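Local coordinates for protein hydrolase, haloacid dehalogenase-like family (Chlorobaculum tepidum, PDB 2HCF) that probably acts as a magnesium-dependent hydrolase of the haloacid dehalogenase superfamily, its natural substrate not being established, at residues V7-E19 and I92-A104. Numbering follows the deposited sequence.
Sequences VLFDIDGTLLKVE and ITLLEGVRELLDA. With MG (magnesium ion), chain B.
K17 and T93 pair backbone to backbone where strands 16-18 and 92-94 run antiparallel: K17 N gives its hydrogen to T93 O in the carbonyl plane (2.9 Å), and T93 N returns a nearly straight bond to K17 O. Beyond the strands, L95 N bonds L15 O at 3.1 Å from above the carbonyl plane. From CB outward, L95 rests CB and CG on L15 O, with CG also against L16 CA. CG anti to the carbonyl carbon (chi1 -62°) and an extended CD1 (chi2 -176°) carry CD1 to T14 O and G13 C (3.6 Å from the latter); CD2 reaches K17 CG at 4.2 Å, the side chains crossing at about a right angle. On the sheet face of L16, V18 and I92, I92 splits its work: CG2 meets L16 CD2 at 3.7 Å, while CD1 sits against both methyls of V18. The turn L95-V98 leads into helix 98-106, where V98 CG1 meets L15 CD2 at 3.9 Å, again roughly perpendicular. One turn on, L102 CD2 lies over a face of the F9 ring in a CH-pi contact, 4.2 Å from the centroid, and L101 CD2 touches the ring's edge. Residues 10-14, just after strand 5-9, match the HAD-family DxDx(T/V) signature: D10 OD2, D12 O and D178 bind magnesium, and T14 OG1 donates to the anti lone pair of D10 OD2. Apart from three backbone bonds, the contact is chiefly aliphatic and aromatic; the D10 and D12 carboxylates take no part, D10 turning to magnesium, water, T14 and R149, D12 to K127 and N119.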
ATOM      1  N   VAL A   7     -12.308  -1.616   5.814  1.00 21.40           N
ATOM      2  CA  VAL A   7     -11.494  -2.435   4.957  1.00 20.35           C
ATOM      3  C   VAL A   7     -10.357  -1.612   4.316  1.00 19.81           C
ATOM      4  O   VAL A   7     -10.600  -0.707   3.512  1.00 18.18           O
ATOM      5  CB  VAL A   7     -12.353  -3.087   3.847  1.00 19.94           C
ATOM      6  CG1 VAL A   7     -11.533  -4.128   3.110  1.00 20.95           C
ATOM      7  CG2 VAL A   7     -13.602  -3.724   4.443  1.00 20.75           C
ATOM      8  N   LEU A   8      -9.132  -2.006   4.628  1.00 18.51           N
ATOM      9  CA  LEU A   8      -7.933  -1.274   4.233  1.00 19.23           C
ATOM     10  C   LEU A   8      -7.097  -2.125   3.274  1.00 18.67           C
ATOM     11  O   LEU A   8      -6.730  -3.255   3.576  1.00 19.46           O
ATOM     12  CB  LEU A   8      -7.135  -0.884   5.484  1.00 19.79           C
ATOM     13  CG  LEU A   8      -7.849  -0.009   6.519  1.00 20.56           C
ATOM     14  CD1 LEU A   8      -6.993   0.103   7.763  1.00 20.62           C
ATOM     15  CD2 LEU A   8      -8.177   1.366   5.971  1.00 23.47           C
ATOM     16  N   PHE A   9      -6.799  -1.557   2.117  1.00 18.79           N
ATOM     17  CA  PHE A   9      -6.106  -2.225   1.017  1.00 18.46           C
ATOM     18  C   PHE A   9      -4.740  -1.603   0.781  1.00 18.79           C
ATOM     19  O   PHE A   9      -4.598  -0.345   0.684  1.00 18.21           O
ATOM     20  CB  PHE A   9      -6.872  -2.020  -0.292  1.00 17.71           C
ATOM     21  CG  PHE A   9      -8.028  -2.980  -0.514  1.00 17.25           C
ATOM     22  CD1 PHE A   9      -7.813  -4.205  -1.142  1.00 17.31           C
ATOM     23  CD2 PHE A   9      -9.341  -2.620  -0.193  1.00 17.09           C
ATOM     24  CE1 PHE A   9      -8.869  -5.073  -1.382  1.00 17.67           C
ATOM     25  CE2 PHE A   9     -10.387  -3.478  -0.424  1.00 16.14           C
ATOM     26  CZ  PHE A   9     -10.147  -4.712  -1.023  1.00 18.31           C
ATOM     27  N   ASP A  10      -3.749  -2.483   0.689  1.00 19.28           N
ATOM     28  CA  ASP A  10      -2.458  -2.217   0.039  1.00 19.15           C
ATOM     29  C   ASP A  10      -2.631  -2.029  -1.471  1.00 19.16           C
ATOM     30  O   ASP A  10      -3.606  -2.491  -2.009  1.00 18.35           O
ATOM     31  CB  ASP A  10      -1.572  -3.422   0.314  1.00 20.33           C
ATOM     32  CG  ASP A  10      -0.190  -3.281  -0.292  1.00 21.95           C
ATOM     33  OD1 ASP A  10       0.500  -2.329   0.125  1.00 21.62           O
ATOM     34  OD2 ASP A  10       0.191  -4.138  -1.139  1.00 17.17           O
ATOM     35  N   ILE A  11      -1.712  -1.321  -2.138  1.00 18.90           N
ATOM     36  CA  ILE A  11      -1.762  -1.103  -3.587  1.00 18.30           C
ATOM     37  C   ILE A  11      -0.915  -2.147  -4.367  1.00 18.75           C
ATOM     38  O   ILE A  11      -1.476  -3.070  -4.998  1.00 17.90           O
ATOM     39  CB  ILE A  11      -1.352   0.342  -3.928  1.00 18.86           C
ATOM     40  CG1 ILE A  11      -2.257   1.331  -3.158  1.00 17.56           C
ATOM     41  CG2 ILE A  11      -1.401   0.582  -5.436  1.00 17.57           C
ATOM     42  CD1 ILE A  11      -2.000   2.782  -3.466  1.00 17.81           C
ATOM     43  N   ASP A  12       0.418  -2.046  -4.288  1.00 18.82           N
ATOM     44  CA  ASP A  12       1.306  -2.817  -5.170  1.00 18.82           C
ATOM     45  C   ASP A  12       1.323  -4.285  -4.798  1.00 18.80           C
ATOM     46  O   ASP A  12       1.508  -4.629  -3.609  1.00 17.18           O
ATOM     47  CB  ASP A  12       2.725  -2.253  -5.172  1.00 19.00           C
ATOM     48  CG  ASP A  12       2.759  -0.785  -5.659  1.00 21.09           C
ATOM     49  OD1 ASP A  12       2.369   0.088  -4.874  1.00 24.07           O
ATOM     50  OD2 ASP A  12       3.133  -0.530  -6.812  1.00 22.96           O
ATOM     51  N   GLY A  13       1.060  -5.123  -5.801  1.00 19.06           N
ATOM     52  CA  GLY A  13       0.969  -6.589  -5.612  1.00 18.44           C
ATOM     53  C   GLY A  13      -0.328  -7.093  -4.976  1.00 18.70           C
ATOM     54  O   GLY A  13      -0.432  -8.290  -4.686  1.00 18.32           O
ATOM     55  N   THR A  14      -1.288  -6.178  -4.749  1.00 17.92           N
ATOM     56  CA  THR A  14      -2.595  -6.448  -4.180  1.00 17.11           C
ATOM     57  C   THR A  14      -3.709  -5.956  -5.106  1.00 17.29           C
ATOM     58  O   THR A  14      -4.578  -6.732  -5.523  1.00 17.28           O
ATOM     59  CB  THR A  14      -2.738  -5.770  -2.813  1.00 17.19           C
ATOM     60  OG1 THR A  14      -1.709  -6.242  -1.919  1.00 14.03           O
ATOM     61  CG2 THR A  14      -4.089  -6.053  -2.184  1.00 17.54           C
ATOM     62  N   LEU A  15      -3.684  -4.671  -5.425  1.00 17.63           N
ATOM     63  CA  LEU A  15      -4.649  -4.132  -6.420  1.00 17.02           C
ATOM     64  C   LEU A  15      -4.086  -4.080  -7.825  1.00 17.43           C
ATOM     65  O   LEU A  15      -4.807  -4.245  -8.803  1.00 16.47           O
ATOM     66  CB  LEU A  15      -5.078  -2.731  -6.013  1.00 17.02           C
ATOM     67  CG  LEU A  15      -5.728  -2.580  -4.633  1.00 18.38           C
ATOM     68  CD1 LEU A  15      -5.960  -1.080  -4.336  1.00 17.76           C
ATOM     69  CD2 LEU A  15      -7.039  -3.340  -4.604  1.00 19.46           C
ATOM     70  N   LEU A  16      -2.808  -3.778  -7.930  1.00 17.29           N
ATOM     71  CA  LEU A  16      -2.187  -3.585  -9.228  1.00 17.48           C
ATOM     72  C   LEU A  16      -0.694  -3.798  -9.119  1.00 17.47           C
ATOM     73  O   LEU A  16      -0.155  -3.962  -7.999  1.00 16.37           O
ATOM     74  CB  LEU A  16      -2.498  -2.184  -9.764  1.00 17.64           C
ATOM     75  CG  LEU A  16      -2.100  -0.959  -8.889  1.00 18.26           C
ATOM     76  CD1 LEU A  16      -0.615  -0.594  -9.003  1.00 19.49           C
ATOM     77  CD2 LEU A  16      -2.951   0.259  -9.331  1.00 18.91           C
ATOM     78  N   LYS A  17      -0.061  -3.833 -10.296  1.00 18.46           N
ATOM     79  CA  LYS A  17       1.391  -3.820 -10.450  1.00 19.17           C
ATOM     80  C   LYS A  17       1.794  -2.766 -11.436  1.00 19.88           C
ATOM     81  O   LYS A  17       1.009  -2.388 -12.316  1.00 20.60           O
ATOM     82  CB  LYS A  17       1.919  -5.158 -10.940  1.00 19.47           C
ATOM     83  CG  LYS A  17       1.784  -6.231  -9.873  1.00 19.38           C
ATOM     84  CD  LYS A  17       2.313  -7.554 -10.326  1.00 18.96           C
ATOM     85  CE  LYS A  17       2.091  -8.582  -9.206  1.00 18.41           C
ATOM     86  NZ  LYS A  17       2.539  -9.953  -9.563  1.00 17.47           N
ATOM     87  N   VAL A  18       3.027  -2.285 -11.254  1.00 20.90           N
ATOM     88  CA  VAL A  18       3.601  -1.261 -12.106  1.00 21.46           C
ATOM     89  C   VAL A  18       4.808  -1.806 -12.816  1.00 22.04           C
ATOM     90  O   VAL A  18       5.535  -2.625 -12.273  1.00 21.56           O
ATOM     91  CB  VAL A  18       4.044  -0.019 -11.314  1.00 21.45           C
ATOM     92  CG1 VAL A  18       4.341   1.160 -12.299  1.00 23.15           C
ATOM     93  CG2 VAL A  18       2.947   0.398 -10.339  1.00 23.72           C
ATOM     94  N   GLU A  19       5.032  -1.277 -14.011  1.00 23.21           N
ATOM     95  CA  GLU A  19       6.158  -1.640 -14.848  1.00 24.25           C
ATOM     96  C   GLU A  19       7.483  -1.192 -14.184  1.00 24.21           C
ATOM     97  O   GLU A  19       7.466  -0.374 -13.286  1.00 22.28           O
ATOM     98  CB  GLU A  19       5.883  -1.017 -16.227  1.00 25.17           C
ATOM     99  CG  GLU A  19       6.840  -1.270 -17.269  1.00 29.59           C
ATOM    100  CD  GLU A  19       6.997  -2.707 -17.623  1.00 32.43           C
ATOM    101  OE1 GLU A  19       6.112  -3.271 -18.305  1.00 37.65           O
ATOM    102  OE2 GLU A  19       8.053  -3.240 -17.266  1.00 34.19           O
ATOM    103  N   ILE A  92       0.572   0.145 -15.928  1.00 18.99           N
ATOM    104  CA  ILE A  92      -0.193  -0.377 -14.786  1.00 19.05           C
ATOM    105  C   ILE A  92      -0.975  -1.609 -15.234  1.00 19.79           C
ATOM    106  O   ILE A  92      -1.648  -1.611 -16.268  1.00 18.97           O
ATOM    107  CB  ILE A  92      -1.201   0.705 -14.174  1.00 18.59           C
ATOM    108  CG1 ILE A  92      -0.504   2.039 -13.876  1.00 18.88           C
ATOM    109  CG2 ILE A  92      -1.886   0.189 -12.913  1.00 18.93           C
ATOM    110  CD1 ILE A  92       0.636   1.988 -12.857  1.00 17.55           C
ATOM    111  N   THR A  93      -0.896  -2.657 -14.447  1.00 18.87           N
ATOM    112  CA  THR A  93      -1.653  -3.865 -14.661  1.00 19.59           C
ATOM    113  C   THR A  93      -2.574  -4.039 -13.460  1.00 19.69           C
ATOM    114  O   THR A  93      -2.103  -4.222 -12.362  1.00 18.16           O
ATOM    115  CB  THR A  93      -0.679  -5.051 -14.711  1.00 19.57           C
ATOM    116  OG1 THR A  93       0.132  -4.913 -15.879  1.00 20.71           O
ATOM    117  CG2 THR A  93      -1.404  -6.394 -14.728  1.00 19.67           C
ATOM    118  N   LEU A  94      -3.881  -3.949 -13.684  1.00 20.43           N
ATOM    119  CA  LEU A  94      -4.859  -4.260 -12.646  1.00 21.06           C
ATOM    120  C   LEU A  94      -4.896  -5.787 -12.395  1.00 21.27           C
ATOM    121  O   LEU A  94      -4.935  -6.571 -13.334  1.00 22.32           O
ATOM    122  CB  LEU A  94      -6.222  -3.701 -13.087  1.00 21.44           C
ATOM    123  CG  LEU A  94      -7.166  -3.215 -11.982  1.00 22.48           C
ATOM    124  CD1 LEU A  94      -6.653  -1.928 -11.384  1.00 24.80           C
ATOM    125  CD2 LEU A  94      -8.565  -3.017 -12.490  1.00 24.03           C
ATOM    126  N   LEU A  95      -4.835  -6.222 -11.135  1.00 20.11           N
ATOM    127  CA  LEU A  95      -4.803  -7.648 -10.832  1.00 19.51           C
ATOM    128  C   LEU A  95      -6.180  -8.290 -10.959  1.00 19.67           C
ATOM    129  O   LEU A  95      -7.186  -7.576 -11.127  1.00 18.83           O
ATOM    130  CB  LEU A  95      -4.185  -7.847  -9.462  1.00 18.98           C
ATOM    131  CG  LEU A  95      -2.751  -7.343  -9.439  1.00 18.67           C
ATOM    132  CD1 LEU A  95      -2.099  -7.633  -8.083  1.00 17.52           C
ATOM    133  CD2 LEU A  95      -1.917  -7.984 -10.555  1.00 20.90           C
ATOM    134  N   GLU A  96      -6.232  -9.626 -10.896  1.00 19.07           N
ATOM    135  CA  GLU A  96      -7.453 -10.364 -11.255  1.00 19.05           C
ATOM    136  C   GLU A  96      -8.585 -10.050 -10.286  1.00 18.77           C
ATOM    137  O   GLU A  96      -8.399 -10.147  -9.078  1.00 19.06           O
ATOM    138  CB  GLU A  96      -7.202 -11.890 -11.294  1.00 18.68           C
ATOM    139  CG  GLU A  96      -8.459 -12.673 -11.718  1.00 19.04           C
ATOM    140  CD  GLU A  96      -8.207 -14.154 -11.988  1.00 20.55           C
ATOM    141  OE1 GLU A  96      -7.160 -14.681 -11.563  1.00 21.31           O
ATOM    142  OE2 GLU A  96      -9.089 -14.783 -12.619  1.00 23.93           O
ATOM    143  N   GLY A  97      -9.727  -9.615 -10.796  1.00 18.28           N
ATOM    144  CA  GLY A  97     -10.933  -9.447  -9.958  1.00 18.53           C
ATOM    145  C   GLY A  97     -11.039  -8.169  -9.135  1.00 18.79           C
ATOM    146  O   GLY A  97     -12.012  -7.965  -8.400  1.00 18.23           O
ATOM    147  N   VAL A  98     -10.048  -7.295  -9.266  1.00 18.67           N
ATOM    148  CA  VAL A  98      -9.944  -6.116  -8.402  1.00 18.68           C
ATOM    149  C   VAL A  98     -11.104  -5.121  -8.593  1.00 19.16           C
ATOM    150  O   VAL A  98     -11.709  -4.684  -7.619  1.00 19.27           O
ATOM    151  CB  VAL A  98      -8.589  -5.435  -8.616  1.00 18.18           C
ATOM    152  CG1 VAL A  98      -8.586  -3.978  -8.081  1.00 18.97           C
ATOM    153  CG2 VAL A  98      -7.508  -6.287  -8.001  1.00 20.54           C
ATOM    154  N   ARG A  99     -11.429  -4.778  -9.841  1.00 19.23           N
ATOM    155  CA  ARG A  99     -12.485  -3.781 -10.063  1.00 19.68           C
ATOM    156  C   ARG A  99     -13.838  -4.318  -9.569  1.00 19.84           C
ATOM    157  O   ARG A  99     -14.595  -3.613  -8.920  1.00 18.76           O
ATOM    158  CB  ARG A  99     -12.568  -3.325 -11.521  1.00 20.16           C
ATOM    159  CG  ARG A  99     -13.451  -2.053 -11.688  1.00 19.55           C
ATOM    160  CD  ARG A  99     -13.686  -1.609 -13.122  1.00 21.45           C
ATOM    161  NE  ARG A  99     -12.452  -1.540 -13.907  1.00 22.58           N
ATOM    162  CZ  ARG A  99     -11.626  -0.490 -13.953  1.00 25.73           C
ATOM    163  NH1 ARG A  99     -11.878   0.638 -13.280  1.00 26.96           N
ATOM    164  NH2 ARG A  99     -10.534  -0.569 -14.695  1.00 26.64           N
ATOM    165  N   GLU A 100     -14.094  -5.598  -9.853  1.00 20.82           N
ATOM    166  CA  GLU A 100     -15.298  -6.295  -9.417  1.00 21.16           C
ATOM    167  C   GLU A 100     -15.422  -6.282  -7.890  1.00 21.00           C
ATOM    168  O   GLU A 100     -16.497  -6.050  -7.360  1.00 20.66           O
ATOM    169  CB  GLU A 100     -15.288  -7.743  -9.916  1.00 21.91           C
ATOM    170  CG  GLU A 100     -15.322  -7.904 -11.448  1.00 24.64           C
ATOM    171  CD  GLU A 100     -13.965  -7.694 -12.152  1.00 28.56           C
ATOM    172  OE1 GLU A 100     -12.905  -7.489 -11.491  1.00 28.06           O
ATOM    173  OE2 GLU A 100     -13.969  -7.722 -13.404  1.00 33.62           O
ATOM    174  N   LEU A 101     -14.306  -6.487  -7.207  1.00 19.74           N
ATOM    175  CA  LEU A 101     -14.303  -6.565  -5.755  1.00 20.26           C
ATOM    176  C   LEU A 101     -14.566  -5.184  -5.143  1.00 21.12           C
ATOM    177  O   LEU A 101     -15.313  -5.040  -4.174  1.00 21.83           O
ATOM    178  CB  LEU A 101     -12.955  -7.104  -5.259  1.00 20.49           C
ATOM    179  CG  LEU A 101     -12.760  -7.195  -3.740  1.00 19.59           C
ATOM    180  CD1 LEU A 101     -13.837  -8.054  -3.088  1.00 20.61           C
ATOM    181  CD2 LEU A 101     -11.367  -7.711  -3.379  1.00 20.14           C
ATOM    182  N   LEU A 102     -13.923  -4.166  -5.702  1.00 21.32           N
ATOM    183  CA  LEU A 102     -14.066  -2.812  -5.206  1.00 21.94           C
ATOM    184  C   LEU A 102     -15.488  -2.298  -5.456  1.00 23.17           C
ATOM    185  O   LEU A 102     -16.051  -1.653  -4.596  1.00 23.64           O
ATOM    186  CB  LEU A 102     -13.010  -1.902  -5.835  1.00 20.90           C
ATOM    187  CG  LEU A 102     -11.558  -2.149  -5.390  1.00 21.64           C
ATOM    188  CD1 LEU A 102     -10.597  -1.185  -6.023  1.00 19.31           C
ATOM    189  CD2 LEU A 102     -11.397  -2.087  -3.891  1.00 21.17           C
ATOM    190  N   ASP A 103     -16.081  -2.609  -6.605  1.00 24.66           N
ATOM    191  CA  ASP A 103     -17.493  -2.302  -6.835  1.00 26.37           C
ATOM    192  C   ASP A 103     -18.416  -2.942  -5.797  1.00 26.32           C
ATOM    193  O   ASP A 103     -19.352  -2.299  -5.340  1.00 27.37           O
ATOM    194  CB  ASP A 103     -17.944  -2.831  -8.185  1.00 26.80           C
ATOM    195  CG  ASP A 103     -17.504  -1.976  -9.314  1.00 30.82           C
ATOM    196  OD1 ASP A 103     -17.036  -0.846  -9.038  1.00 36.60           O
ATOM    197  OD2 ASP A 103     -17.632  -2.427 -10.486  1.00 34.26           O
ATOM    198  N   ALA A 104     -18.177  -4.217  -5.500  1.00 26.39           N
ATOM    199  CA  ALA A 104     -18.980  -4.976  -4.546  1.00 26.07           C
ATOM    200  C   ALA A 104     -18.904  -4.376  -3.144  1.00 26.50           C
ATOM    201  O   ALA A 104     -19.904  -4.341  -2.433  1.00 26.88           O
ATOM    202  CB  ALA A 104     -18.535  -6.438  -4.517  1.00 26.43           C
TER
HETATM  203 MG    MG B 300       2.074  -4.796  -1.555  1.00 15.09          MG
HETATM  204  O   HOH W   1       2.978  -2.874  -1.544  1.00 16.02           O
HETATM  205  O   HOH W   2       2.254  -3.256 -15.243  1.00 23.62           O
HETATM  206  O   HOH W   3       3.942  -5.662  -2.448  1.00 17.21           O
HETATM  207  O   HOH W   4       2.494  -4.731   0.471  1.00 13.89           O